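Local coordinates for GTPase-activating protein skywalker (Drosophila melanogaster, PDB 6R82) that acts as a GTPase-activating protein for Rab35 in synaptic vesicle protein recycling at neuromuscular boutons, the chain here being its TLDc domain, at residues Met60-Thr63 with Glu67-Gly70; Phe16-Trp21 with Pro56-Ile61; Thr98-Leu103 with Gly143-Met148. All coordinates share one frame; numbering follows the deposited sequence.

Interaction 1 (Met60-Thr63 with Glu67-Gly70)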
ATOM      1  N   MET A  60       5.086   2.362  -0.043  1.00 42.33           N
ATOM      2  CA  MET A  60       5.669   3.203  -1.086  1.00 49.33           C
ATOM      3  C   MET A  60       6.556   2.369  -1.998  1.00 44.66           C
ATOM      4  O   MET A  60       7.512   1.744  -1.533  1.00 48.66           O
ATOM      5  CB  MET A  60       6.477   4.352  -0.485  1.00 51.75           C
ATOM      6  CG  MET A  60       6.503   5.574  -1.398  1.00 61.25           C
ATOM      7  SD  MET A  60       7.031   7.044  -0.519  1.00 87.38           S
ATOM      8  CE  MET A  60       5.878   7.065   0.867  1.00 58.18           C
ATOM      9  N   ILE A  61       6.264   2.394  -3.295  1.00 48.30           N
ATOM     10  CA  ILE A  61       7.004   1.635  -4.298  1.00 52.33           C
ATOM     11  C   ILE A  61       7.764   2.606  -5.187  1.00 52.73           C
ATOM     12  O   ILE A  61       7.184   3.565  -5.713  1.00 55.17           O
ATOM     13  CB  ILE A  61       6.071   0.752  -5.146  1.00 53.58           C
ATOM     14  CG1 ILE A  61       5.388  -0.293  -4.264  1.00 54.17           C
ATOM     15  CG2 ILE A  61       6.847   0.086  -6.296  1.00 52.97           C
ATOM     16  CD1 ILE A  61       4.122  -0.859  -4.848  1.00 49.97           C
ATOM     17  N   LYS A  62       9.053   2.345  -5.367  1.00 56.69           N
ATOM     18  CA  LYS A  62       9.881   3.039  -6.345  1.00 62.62           C
ATOM     19  C   LYS A  62      10.275   2.018  -7.414  1.00 59.30           C
ATOM     20  O   LYS A  62      10.965   1.036  -7.115  1.00 59.99           O
ATOM     21  CB  LYS A  62      11.103   3.663  -5.669  1.00 58.16           C
ATOM     22  CG  LYS A  62      10.789   4.909  -4.798  1.00 66.58           C
ATOM     23  CD  LYS A  62      11.525   4.881  -3.447  1.00 71.17           C
ATOM     24  CE  LYS A  62      10.730   5.570  -2.341  1.00 72.75           C
ATOM     25  NZ  LYS A  62       9.551   4.765  -1.893  1.00 69.89           N
ATOM     26  N   THR A  63       9.822   2.237  -8.649  1.00 59.97           N
ATOM     27  CA  THR A  63      10.134   1.316  -9.738  1.00 64.74           C
ATOM     28  C   THR A  63      11.482   1.646 -10.378  1.00 67.65           C
ATOM     29  O   THR A  63      12.013   2.751 -10.242  1.00 65.17           O
ATOM     30  CB  THR A  63       9.054   1.340 -10.821  1.00 65.49           C
ATOM     31  OG1 THR A  63       9.256   2.462 -11.688  1.00 67.85           O
ATOM     32  CG2 THR A  63       7.671   1.411 -10.203  1.00 61.19           C
ATOM     33  N   GLU A  67       9.103   5.579 -11.541  1.00 69.54           N
ATOM     34  CA  GLU A  67       7.755   5.889 -11.085  1.00 69.42           C
ATOM     35  C   GLU A  67       7.642   5.617  -9.586  1.00 66.36           C
ATOM     36  O   GLU A  67       8.290   4.714  -9.046  1.00 64.23           O
ATOM     37  CB  GLU A  67       6.713   5.069 -11.851  1.00 68.42           C
ATOM     38  CG  GLU A  67       6.705   5.325 -13.358  1.00 72.97           C
ATOM     39  CD  GLU A  67       7.130   4.112 -14.169  1.00 77.44           C
ATOM     40  OE1 GLU A  67       7.240   3.008 -13.588  1.00 78.38           O
ATOM     41  OE2 GLU A  67       7.366   4.266 -15.393  1.00 83.24           O
ATOM     42  N   VAL A  68       6.820   6.418  -8.911  1.00 66.37           N
ATOM     43  CA  VAL A  68       6.655   6.353  -7.462  1.00 60.22           C
ATOM     44  C   VAL A  68       5.168   6.366  -7.163  1.00 58.14           C
ATOM     45  O   VAL A  68       4.460   7.295  -7.566  1.00 61.14           O
ATOM     46  CB  VAL A  68       7.362   7.513  -6.743  1.00 62.13           C
ATOM     47  CG1 VAL A  68       6.886   7.613  -5.298  1.00 60.54           C
ATOM     48  CG2 VAL A  68       8.862   7.317  -6.789  1.00 63.23           C
ATOM     49  N   PHE A  69       4.694   5.335  -6.465  1.00 56.31           N
ATOM     50  CA  PHE A  69       3.287   5.203  -6.113  1.00 52.53           C
ATOM     51  C   PHE A  69       3.182   4.242  -4.929  1.00 49.91           C
ATOM     52  O   PHE A  69       4.183   3.699  -4.453  1.00 46.78           O
ATOM     53  CB  PHE A  69       2.457   4.739  -7.313  1.00 56.69           C
ATOM     54  CG  PHE A  69       2.945   3.460  -7.937  1.00 60.30           C
ATOM     55  CD1 PHE A  69       3.911   3.480  -8.934  1.00 60.38           C
ATOM     56  CD2 PHE A  69       2.438   2.236  -7.523  1.00 56.09           C
ATOM     57  CE1 PHE A  69       4.356   2.306  -9.511  1.00 60.56           C
ATOM     58  CE2 PHE A  69       2.883   1.058  -8.092  1.00 58.56           C
ATOM     59  CZ  PHE A  69       3.843   1.094  -9.088  1.00 62.01           C
ATOM     60  N   GLY A  70       1.962   4.052  -4.437  1.00 50.41           N
ATOM     61  CA  GLY A  70       1.784   3.221  -3.262  1.00 48.17           C
ATOM     62  C   GLY A  70       0.364   3.284  -2.743  1.00 42.24           C
ATOM     63  O   GLY A  70      -0.572   3.587  -3.486  1.00 45.49           O
TER

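Interaction 2 (Phe16-Trp21 with Pro56-Ile61)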
ATOM      1  N   PHE A  16       6.539  13.754   3.536  1.00 38.81           N
ATOM      2  CA  PHE A  16       6.056  15.116   3.750  1.00 40.92           C
ATOM      3  C   PHE A  16       5.130  15.556   2.628  1.00 41.19           C
ATOM      4  O   PHE A  16       4.168  16.294   2.878  1.00 42.16           O
ATOM      5  CB  PHE A  16       7.241  16.076   3.906  1.00 33.91           C
ATOM      6  CG  PHE A  16       7.923  15.972   5.245  1.00 37.07           C
ATOM      7  CD1 PHE A  16       7.359  16.556   6.369  1.00 36.47           C
ATOM      8  CD2 PHE A  16       9.116  15.274   5.385  1.00 37.47           C
ATOM      9  CE1 PHE A  16       7.966  16.445   7.617  1.00 34.02           C
ATOM     10  CE2 PHE A  16       9.740  15.166   6.623  1.00 39.47           C
ATOM     11  CZ  PHE A  16       9.163  15.762   7.747  1.00 40.64           C
ATOM     12  N   THR A  17       5.378  15.079   1.398  1.00 43.26           N
ATOM     13  CA  THR A  17       4.473  15.359   0.281  1.00 43.59           C
ATOM     14  C   THR A  17       3.123  14.701   0.491  1.00 44.43           C
ATOM     15  O   THR A  17       2.085  15.285   0.163  1.00 47.25           O
ATOM     16  CB  THR A  17       5.083  14.870  -1.037  1.00 50.21           C
ATOM     17  OG1 THR A  17       6.408  15.395  -1.174  1.00 54.98           O
ATOM     18  CG2 THR A  17       4.246  15.312  -2.221  1.00 51.91           C
ATOM     19  N   LEU A  18       3.119  13.473   1.022  1.00 43.80           N
ATOM     20  CA  LEU A  18       1.884  12.717   1.231  1.00 47.26           C
ATOM     21  C   LEU A  18       1.115  13.133   2.480  1.00 43.93           C
ATOM     22  O   LEU A  18      -0.055  12.757   2.613  1.00 42.39           O
ATOM     23  CB  LEU A  18       2.195  11.222   1.374  1.00 46.92           C
ATOM     24  CG  LEU A  18       2.691  10.487   0.148  1.00 51.14           C
ATOM     25  CD1 LEU A  18       2.965   9.052   0.524  1.00 57.64           C
ATOM     26  CD2 LEU A  18       1.645  10.572  -0.942  1.00 55.24           C
ATOM     27  N   TRP A  19       1.752  13.862   3.403  1.00 40.80           N
ATOM     28  CA  TRP A  19       1.234  13.948   4.769  1.00 41.36           C
ATOM     29  C   TRP A  19      -0.210  14.440   4.808  1.00 41.70           C
ATOM     30  O   TRP A  19      -1.040  13.886   5.549  1.00 39.28           O
ATOM     31  CB  TRP A  19       2.133  14.837   5.629  1.00 37.05           C
ATOM     32  CG  TRP A  19       2.085  14.463   7.095  1.00 44.79           C
ATOM     33  CD1 TRP A  19       1.633  15.241   8.132  1.00 37.05           C
ATOM     34  CD2 TRP A  19       2.485  13.211   7.679  1.00 40.26           C
ATOM     35  NE1 TRP A  19       1.734  14.547   9.323  1.00 39.76           N
ATOM     36  CE2 TRP A  19       2.252  13.305   9.074  1.00 42.56           C
ATOM     37  CE3 TRP A  19       3.028  12.026   7.159  1.00 39.46           C
ATOM     38  CZ2 TRP A  19       2.535  12.254   9.954  1.00 40.80           C
ATOM     39  CZ3 TRP A  19       3.308  10.984   8.030  1.00 39.93           C
ATOM     40  CH2 TRP A  19       3.058  11.102   9.414  1.00 41.50           C
ATOM     41  N   SER A  20      -0.546  15.450   3.999  1.00 39.69           N
ATOM     42  CA  SER A  20      -1.895  16.012   4.058  1.00 40.76           C
ATOM     43  C   SER A  20      -2.954  15.088   3.468  1.00 41.88           C
ATOM     44  O   SER A  20      -4.148  15.353   3.652  1.00 38.87           O
ATOM     45  CB  SER A  20      -1.953  17.376   3.348  1.00 42.24           C
ATOM     46  OG  SER A  20      -1.562  17.280   1.987  1.00 48.12           O
ATOM     47  N   TRP A  21      -2.574  14.006   2.790  1.00 41.96           N
ATOM     48  CA  TRP A  21      -3.591  13.080   2.292  1.00 43.58           C
ATOM     49  C   TRP A  21      -4.027  12.033   3.313  1.00 44.48           C
ATOM     50  O   TRP A  21      -5.047  11.366   3.093  1.00 40.80           O
ATOM     51  CB  TRP A  21      -3.093  12.361   1.042  1.00 48.37           C
ATOM     52  CG  TRP A  21      -2.985  13.237  -0.148  1.00 55.32           C
ATOM     53  CD1 TRP A  21      -3.609  14.439  -0.350  1.00 57.11           C
ATOM     54  CD2 TRP A  21      -2.207  12.986  -1.316  1.00 56.25           C
ATOM     55  NE1 TRP A  21      -3.259  14.948  -1.578  1.00 59.04           N
ATOM     56  CE2 TRP A  21      -2.398  14.074  -2.189  1.00 60.04           C
ATOM     57  CE3 TRP A  21      -1.370  11.944  -1.713  1.00 55.38           C
ATOM     58  CZ2 TRP A  21      -1.777  14.149  -3.428  1.00 62.14           C
ATOM     59  CZ3 TRP A  21      -0.757  12.022  -2.943  1.00 60.44           C
ATOM     60  CH2 TRP A  21      -0.966  13.111  -3.787  1.00 61.33           C
ATOM     61  N   PRO A  56      -2.494   1.713  11.023  1.00 33.65           N
ATOM     62  CA  PRO A  56      -2.480   1.548   9.560  1.00 32.61           C
ATOM     63  C   PRO A  56      -1.050   1.542   9.042  1.00 33.61           C
ATOM     64  O   PRO A  56      -0.137   1.694   9.855  1.00 32.20           O
ATOM     65  CB  PRO A  56      -3.213   2.789   9.067  1.00 36.31           C
ATOM     66  CG  PRO A  56      -2.803   3.855  10.108  1.00 36.96           C
ATOM     67  CD  PRO A  56      -2.728   3.115  11.427  1.00 35.47           C
ATOM     68  N   THR A  57      -0.836   1.353   7.738  1.00 34.65           N
ATOM     69  CA  THR A  57       0.516   1.430   7.193  1.00 36.85           C
ATOM     70  C   THR A  57       0.493   2.213   5.890  1.00 34.89           C
ATOM     71  O   THR A  57      -0.552   2.422   5.278  1.00 35.76           O
ATOM     72  CB  THR A  57       1.156   0.046   6.944  1.00 37.47           C
ATOM     73  OG1 THR A  57       0.316  -0.726   6.086  1.00 38.97           O
ATOM     74  CG2 THR A  57       1.367  -0.711   8.252  1.00 37.10           C
ATOM     75  N   LEU A  58       1.669   2.659   5.486  1.00 35.45           N
ATOM     76  CA  LEU A  58       1.854   3.412   4.256  1.00 41.42           C
ATOM     77  C   LEU A  58       2.880   2.667   3.415  1.00 37.37           C
ATOM     78  O   LEU A  58       4.022   2.470   3.848  1.00 38.56           O
ATOM     79  CB  LEU A  58       2.319   4.845   4.548  1.00 40.82           C
ATOM     80  CG  LEU A  58       2.335   5.825   3.370  1.00 49.29           C
ATOM     81  CD1 LEU A  58       0.967   5.885   2.705  1.00 44.60           C
ATOM     82  CD2 LEU A  58       2.730   7.208   3.856  1.00 49.34           C
ATOM     83  N   LEU A  59       2.469   2.242   2.233  1.00 37.94           N
ATOM     84  CA  LEU A  59       3.311   1.450   1.348  1.00 46.64           C
ATOM     85  C   LEU A  59       3.779   2.339   0.202  1.00 41.18           C
ATOM     86  O   LEU A  59       2.960   3.005  -0.436  1.00 45.57           O
ATOM     87  CB  LEU A  59       2.534   0.237   0.827  1.00 40.95           C
ATOM     88  CG  LEU A  59       3.358  -0.889   0.211  1.00 54.52           C
ATOM     89  CD1 LEU A  59       2.765  -2.253   0.565  1.00 51.78           C
ATOM     90  CD2 LEU A  59       3.429  -0.690  -1.292  1.00 54.00           C
ATOM     91  N   MET A  60       5.086   2.362  -0.043  1.00 42.33           N
ATOM     92  CA  MET A  60       5.669   3.203  -1.086  1.00 49.33           C
ATOM     93  C   MET A  60       6.556   2.369  -1.998  1.00 44.66           C
ATOM     94  O   MET A  60       7.512   1.744  -1.533  1.00 48.66           O
ATOM     95  CB  MET A  60       6.477   4.352  -0.485  1.00 51.75           C
ATOM     96  CG  MET A  60       6.503   5.574  -1.398  1.00 61.25           C
ATOM     97  SD  MET A  60       7.031   7.044  -0.519  1.00 87.38           S
ATOM     98  CE  MET A  60       5.878   7.065   0.867  1.00 58.18           C
ATOM     99  N   ILE A  61       6.264   2.394  -3.295  1.00 48.30           N
ATOM    100  CA  ILE A  61       7.004   1.635  -4.298  1.00 52.33           C
ATOM    101  C   ILE A  61       7.764   2.606  -5.187  1.00 52.73           C
ATOM    102  O   ILE A  61       7.184   3.565  -5.713  1.00 55.17           O
ATOM    103  CB  ILE A  61       6.071   0.752  -5.146  1.00 53.58           C
ATOM    104  CG1 ILE A  61       5.388  -0.293  -4.264  1.00 54.17           C
ATOM    105  CG2 ILE A  61       6.847   0.086  -6.296  1.00 52.97           C
ATOM    106  CD1 ILE A  61       4.122  -0.859  -4.848  1.00 49.97           C
TER

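Interaction 3 (Thr98-Leu103 with Gly143-Met148)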
ATOM      1  N   THR A  98      -8.653   2.980   3.301  1.00 39.95           N
ATOM      2  CA  THR A  98      -7.575   2.617   2.386  1.00 40.54           C
ATOM      3  C   THR A  98      -7.665   3.462   1.117  1.00 42.55           C
ATOM      4  O   THR A  98      -8.755   3.708   0.603  1.00 42.71           O
ATOM      5  CB  THR A  98      -7.685   1.123   2.030  1.00 41.14           C
ATOM      6  OG1 THR A  98      -7.560   0.322   3.218  1.00 42.56           O
ATOM      7  CG2 THR A  98      -6.645   0.718   1.001  1.00 40.10           C
ATOM      8  N   PHE A  99      -6.519   3.921   0.606  1.00 41.80           N
ATOM      9  CA  PHE A  99      -6.537   4.668  -0.646  1.00 40.66           C
ATOM     10  C   PHE A  99      -5.226   4.454  -1.373  1.00 41.52           C
ATOM     11  O   PHE A  99      -4.204   4.138  -0.757  1.00 42.68           O
ATOM     12  CB  PHE A  99      -6.797   6.180  -0.443  1.00 44.56           C
ATOM     13  CG  PHE A  99      -5.694   6.934   0.302  1.00 40.99           C
ATOM     14  CD1 PHE A  99      -4.574   7.423  -0.366  1.00 43.28           C
ATOM     15  CD2 PHE A  99      -5.816   7.194   1.661  1.00 40.36           C
ATOM     16  CE1 PHE A  99      -3.582   8.136   0.310  1.00 44.54           C
ATOM     17  CE2 PHE A  99      -4.833   7.913   2.350  1.00 37.69           C
ATOM     18  CZ  PHE A  99      -3.708   8.372   1.677  1.00 42.60           C
ATOM     19  N   LEU A 100      -5.269   4.625  -2.693  1.00 44.57           N
ATOM     20  CA  LEU A 100      -4.086   4.602  -3.542  1.00 44.22           C
ATOM     21  C   LEU A 100      -3.585   6.015  -3.805  1.00 44.84           C
ATOM     22  O   LEU A 100      -4.339   6.987  -3.769  1.00 48.93           O
ATOM     23  CB  LEU A 100      -4.374   3.941  -4.890  1.00 52.92           C
ATOM     24  CG  LEU A 100      -5.086   2.603  -4.961  1.00 54.10           C
ATOM     25  CD1 LEU A 100      -5.665   2.450  -6.359  1.00 53.92           C
ATOM     26  CD2 LEU A 100      -4.084   1.502  -4.647  1.00 47.59           C
ATOM     27  N   PHE A 101      -2.301   6.110  -4.115  1.00 47.43           N
ATOM     28  CA  PHE A 101      -1.718   7.372  -4.536  1.00 50.76           C
ATOM     29  C   PHE A 101      -0.639   7.086  -5.567  1.00 54.21           C
ATOM     30  O   PHE A 101      -0.123   5.967  -5.660  1.00 48.74           O
ATOM     31  CB  PHE A 101      -1.127   8.153  -3.349  1.00 47.88           C
ATOM     32  CG  PHE A 101       0.065   7.491  -2.722  1.00 46.57           C
ATOM     33  CD1 PHE A 101       1.342   7.713  -3.207  1.00 48.65           C
ATOM     34  CD2 PHE A 101      -0.095   6.631  -1.646  1.00 49.03           C
ATOM     35  CE1 PHE A 101       2.444   7.093  -2.635  1.00 51.31           C
ATOM     36  CE2 PHE A 101       0.998   6.013  -1.062  1.00 45.62           C
ATOM     37  CZ  PHE A 101       2.274   6.244  -1.559  1.00 52.35           C
ATOM     38  N   SER A 102      -0.299   8.121  -6.335  1.00 55.45           N
ATOM     39  CA  SER A 102       0.909   8.140  -7.145  1.00 59.79           C
ATOM     40  C   SER A 102       1.596   9.479  -6.943  1.00 58.13           C
ATOM     41  O   SER A 102       0.933  10.508  -6.788  1.00 55.86           O
ATOM     42  CB  SER A 102       0.615   7.924  -8.645  1.00 61.94           C
ATOM     43  OG  SER A 102      -0.494   8.695  -9.077  1.00 59.80           O
ATOM     44  N   LEU A 103       2.926   9.458  -6.933  1.00 62.74           N
ATOM     45  CA  LEU A 103       3.719  10.678  -6.850  1.00 67.54           C
ATOM     46  C   LEU A 103       4.426  11.035  -8.154  1.00 71.56           C
ATOM     47  O   LEU A 103       4.558  12.222  -8.455  1.00 69.96           O
ATOM     48  CB  LEU A 103       4.756  10.561  -5.721  1.00 61.81           C
ATOM     49  CG  LEU A 103       4.190  10.508  -4.296  1.00 62.37           C
ATOM     50  CD1 LEU A 103       5.293  10.659  -3.252  1.00 62.54           C
ATOM     51  CD2 LEU A 103       3.125  11.575  -4.102  1.00 59.58           C
ATOM     52  N   GLY A 143      -9.826  -6.241 -12.128  1.00 63.86           N
ATOM     53  CA  GLY A 143      -8.492  -5.682 -12.180  1.00 62.26           C
ATOM     54  C   GLY A 143      -7.915  -5.515 -10.790  1.00 59.70           C
ATOM     55  O   GLY A 143      -8.612  -5.569  -9.778  1.00 58.23           O
ATOM     56  N   GLN A 144      -6.605  -5.310 -10.757  1.00 61.16           N
ATOM     57  CA  GLN A 144      -5.862  -5.162  -9.514  1.00 60.25           C
ATOM     58  C   GLN A 144      -4.999  -3.911  -9.601  1.00 57.11           C
ATOM     59  O   GLN A 144      -4.109  -3.822 -10.455  1.00 60.02           O
ATOM     60  CB  GLN A 144      -5.018  -6.410  -9.236  1.00 54.48           C
ATOM     61  CG  GLN A 144      -5.900  -7.644  -9.046  1.00 58.39           C
ATOM     62  CD  GLN A 144      -5.119  -8.903  -8.745  1.00 62.63           C
ATOM     63  OE1 GLN A 144      -4.123  -9.214  -9.409  1.00 61.00           O
ATOM     64  NE2 GLN A 144      -5.565  -9.639  -7.732  1.00 62.13           N
ATOM     65  N   ALA A 145      -5.258  -2.948  -8.713  1.00 54.64           N
ATOM     66  CA  ALA A 145      -4.560  -1.666  -8.778  1.00 51.81           C
ATOM     67  C   ALA A 145      -3.064  -1.829  -8.545  1.00 53.26           C
ATOM     68  O   ALA A 145      -2.248  -1.259  -9.278  1.00 58.35           O
ATOM     69  CB  ALA A 145      -5.158  -0.695  -7.766  1.00 53.41           C
ATOM     70  N   ILE A 146      -2.678  -2.571  -7.506  1.00 48.72           N
ATOM     71  CA  ILE A 146      -1.281  -2.907  -7.254  1.00 50.64           C
ATOM     72  C   ILE A 146      -1.203  -4.404  -6.998  1.00 52.65           C
ATOM     73  O   ILE A 146      -2.003  -4.945  -6.228  1.00 51.94           O
ATOM     74  CB  ILE A 146      -0.685  -2.130  -6.060  1.00 47.50           C
ATOM     75  CG1 ILE A 146      -0.828  -0.625  -6.256  1.00 48.30           C
ATOM     76  CG2 ILE A 146       0.786  -2.472  -5.864  1.00 47.22           C
ATOM     77  CD1 ILE A 146      -0.152   0.185  -5.162  1.00 51.69           C
ATOM     78  N   TRP A 147      -0.244  -5.066  -7.642  1.00 50.81           N
ATOM     79  CA  TRP A 147      -0.025  -6.500  -7.493  1.00 49.41           C
ATOM     80  C   TRP A 147       1.473  -6.725  -7.493  1.00 50.20           C
ATOM     81  O   TRP A 147       2.176  -6.152  -8.324  1.00 54.41           O
ATOM     82  CB  TRP A 147      -0.686  -7.293  -8.629  1.00 52.20           C
ATOM     83  CG  TRP A 147      -0.568  -8.797  -8.475  1.00 51.38           C
ATOM     84  CD1 TRP A 147      -1.511  -9.642  -7.978  1.00 49.12           C
ATOM     85  CD2 TRP A 147       0.564  -9.613  -8.814  1.00 48.87           C
ATOM     86  NE1 TRP A 147      -1.043 -10.940  -7.994  1.00 51.29           N
ATOM     87  CE2 TRP A 147       0.229 -10.946  -8.496  1.00 50.65           C
ATOM     88  CE3 TRP A 147       1.825  -9.345  -9.357  1.00 53.45           C
ATOM     89  CZ2 TRP A 147       1.110 -12.007  -8.700  1.00 52.04           C
ATOM     90  CZ3 TRP A 147       2.699 -10.397  -9.559  1.00 56.75           C
ATOM     91  CH2 TRP A 147       2.339 -11.714  -9.231  1.00 54.62           C
ATOM     92  N   MET A 148       1.967  -7.529  -6.558  1.00 46.48           N
ATOM     93  CA  MET A 148       3.395  -7.776  -6.433  1.00 49.05           C
ATOM     94  C   MET A 148       3.633  -9.239  -6.085  1.00 48.61           C
ATOM     95  O   MET A 148       2.822  -9.864  -5.404  1.00 48.65           O
ATOM     96  CB  MET A 148       4.019  -6.870  -5.365  1.00 52.88           C
ATOM     97  CG  MET A 148       4.120  -5.403  -5.757  1.00 59.92           C
ATOM     98  SD  MET A 148       5.072  -4.425  -4.560  1.00 61.81           S
ATOM     99  CE  MET A 148       3.871  -4.387  -3.210  1.00 53.77           C
TER

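Interaction 1 (Met60-Thr63 with Glu67-Gly70)
The hydroxyl of Thr-63 is gripped twice by Glu-67 at the turn end of a beta hairpin in the TLDc domain: OG1 of Thr-63 gives its proton to Glu-67 OE1 at 2.8 Å and accepts a hydrogen bond from the backbone N of Glu-67 at 3.1 Å. The carboxylate is met from above its plane, 52° out of it. Thr-63 can do this because OG1 sits between its own backbone N and carbonyl carbon (chi1 81°), which leaves CG2 to lie 3.5 Å from Phe-69 CE1. Threonine thus serves a polar group with its hydroxyl and an aromatic ring with its methyl, and an alanine here would probably leave Glu-67 OE1 and the Glu-67 amide without this shared partner and open a gap beside the phenyl ring.

Antiparallel backbone bonds join the arms, from Ile-61 N to Phe-69 O at 2.7 Å, from Phe-69 N back to Ile-61 O, and from Thr-63 N to Glu-67 O. On one face of the sheet Ile-61 CB lies over the Phe-69 ring, and Phe-174 of strand 173-185 meets that ring edge-to-face. The branched Ile-61 and the flat ring fit together there, with Ile-146 of strand 146-149 touching both. The other face carries Met-60, Lys-62 and Val-68; there the aliphatic part of Lys-62 runs beside Val-68, and Lys-62 CG lies 3.7 Å from Val-68 CG2.

Interaction 2 (Phe16-Trp21 with Pro56-Ile61)
Apolar contacts alone join Leu-18 of helix 13-18 to Leu-58 and Met-60 of strand 57-63. One methyl of the helix residue, Leu-18 CD1, makes both of them. Leu-18 and Met-60 meet tip to tip, Leu-18 CD1 3.5 Å from Met-60 CE; the same CD1 of Leu-18 lies 3.8 Å from Leu-58 CD2, where the two leucine side chains run at a slant to each other. Leu-58 and Met-60 alternate with residues that face the other side of the strand, and both send their side chains toward the helix. Met-60 extends with CG anti to the backbone N (chi1 -151°), then bends at its last torsion (chi3 -54°), which brings CE to Leu-18. Phe-101 of strand 99-104 also touches both leucines.

No hydrogen bond crosses between the segments: Trp-21 N binds Leu-18 O, and the backbones of Leu-58 and Met-60 pair with Tyr-182 and Glu-180 of strand 173-185.

The fork of Leu-18 offers one methyl to both partners, and the flexible, unbranched chain of Met-60 can bend its CE to meet it. With no polar atom bridging the segments, the helix is held against the sheet here by hydrophobic burial and shape, without directional bonds.

Interaction 3 (Thr98-Leu103 with Gly143-Met148)
Leu-100 of strand 99-104 packs in the interior of the TLDc domain against Ala-145 and Ile-146, where strand 146-149 begins. The backbones stand well apart, 8.2 Å between the CA atoms of Leu-100 and Ala-145, and side chains alone bridge the distance.

Followed outward, the leucine leaves its strand with CB pointing toward the other segment. CG lies anti to the carbonyl carbon (chi1 -49°), and there the chain forks into two methyls that share Ala-145. Leu-100 CD1 presses on Ala-145 CB at 3.5 Å, closer than carbon atoms usually pack. Leu-100 CD2 lies 4.0 Å from that same Ala-145 CB and, alone of the two methyls, also meets the end of Ile-146, whose CD1 is 4.2 Å away. The leucine and isoleucine side chains run antiparallel past one another, meeting loosely near their ends. Alanine suits the tight spot because its single methyl already fills the space before the leucine fork, whereas the longer CG1-CD1 branch of Ile-146 brings a methyl to Leu-100 CD2.

That two successive residues both contribute on this side reflects a classic beta bulge, in which Ala-145 and Ile-146 together face Ile-138 of the neighbouring strand 135-138. Ile-138 itself touches Leu-100, and Phe-163 and Asn-165 from a loop also border the leucine. Backbone polar groups are engaged elsewhere: Ala-145 O accepts a hydrogen bond from Thr-157 OG1, Ile-146 O one from Thr-137 OG1, and the backbone of Leu-100 pairs with Tyr-110.

All three touching residues are buried and aliphatic. Strand 99-104 and the start of strand 146-149, which are not paired with each other in the sheet, are therefore joined here by the exclusion of water and by close fit, tightest where Leu-100 CD1 seats on Ala-145 CB.

Overall arrangement
All three contacts are buried, yet they differ in kind. Interaction 1 joins neighbouring strands within the sheet and adds a polar grip at the turn, whereas interactions 2 and 3 are wholly apolar and bring together elements far apart in sequence. Strand 57-63 serves both interaction 1 and interaction 2, with Met-60 common to their segments. Strand 99-104 then continues the sheet beside strand 68-73, through backbone pairing of Val-68 with Leu-103 and Gly-70 with Phe-101. Its alternate residues serve different neighbours: Phe-101 and Leu-103 pack on Leu-18 of the helix, while Leu-100 reaches strand 146-149.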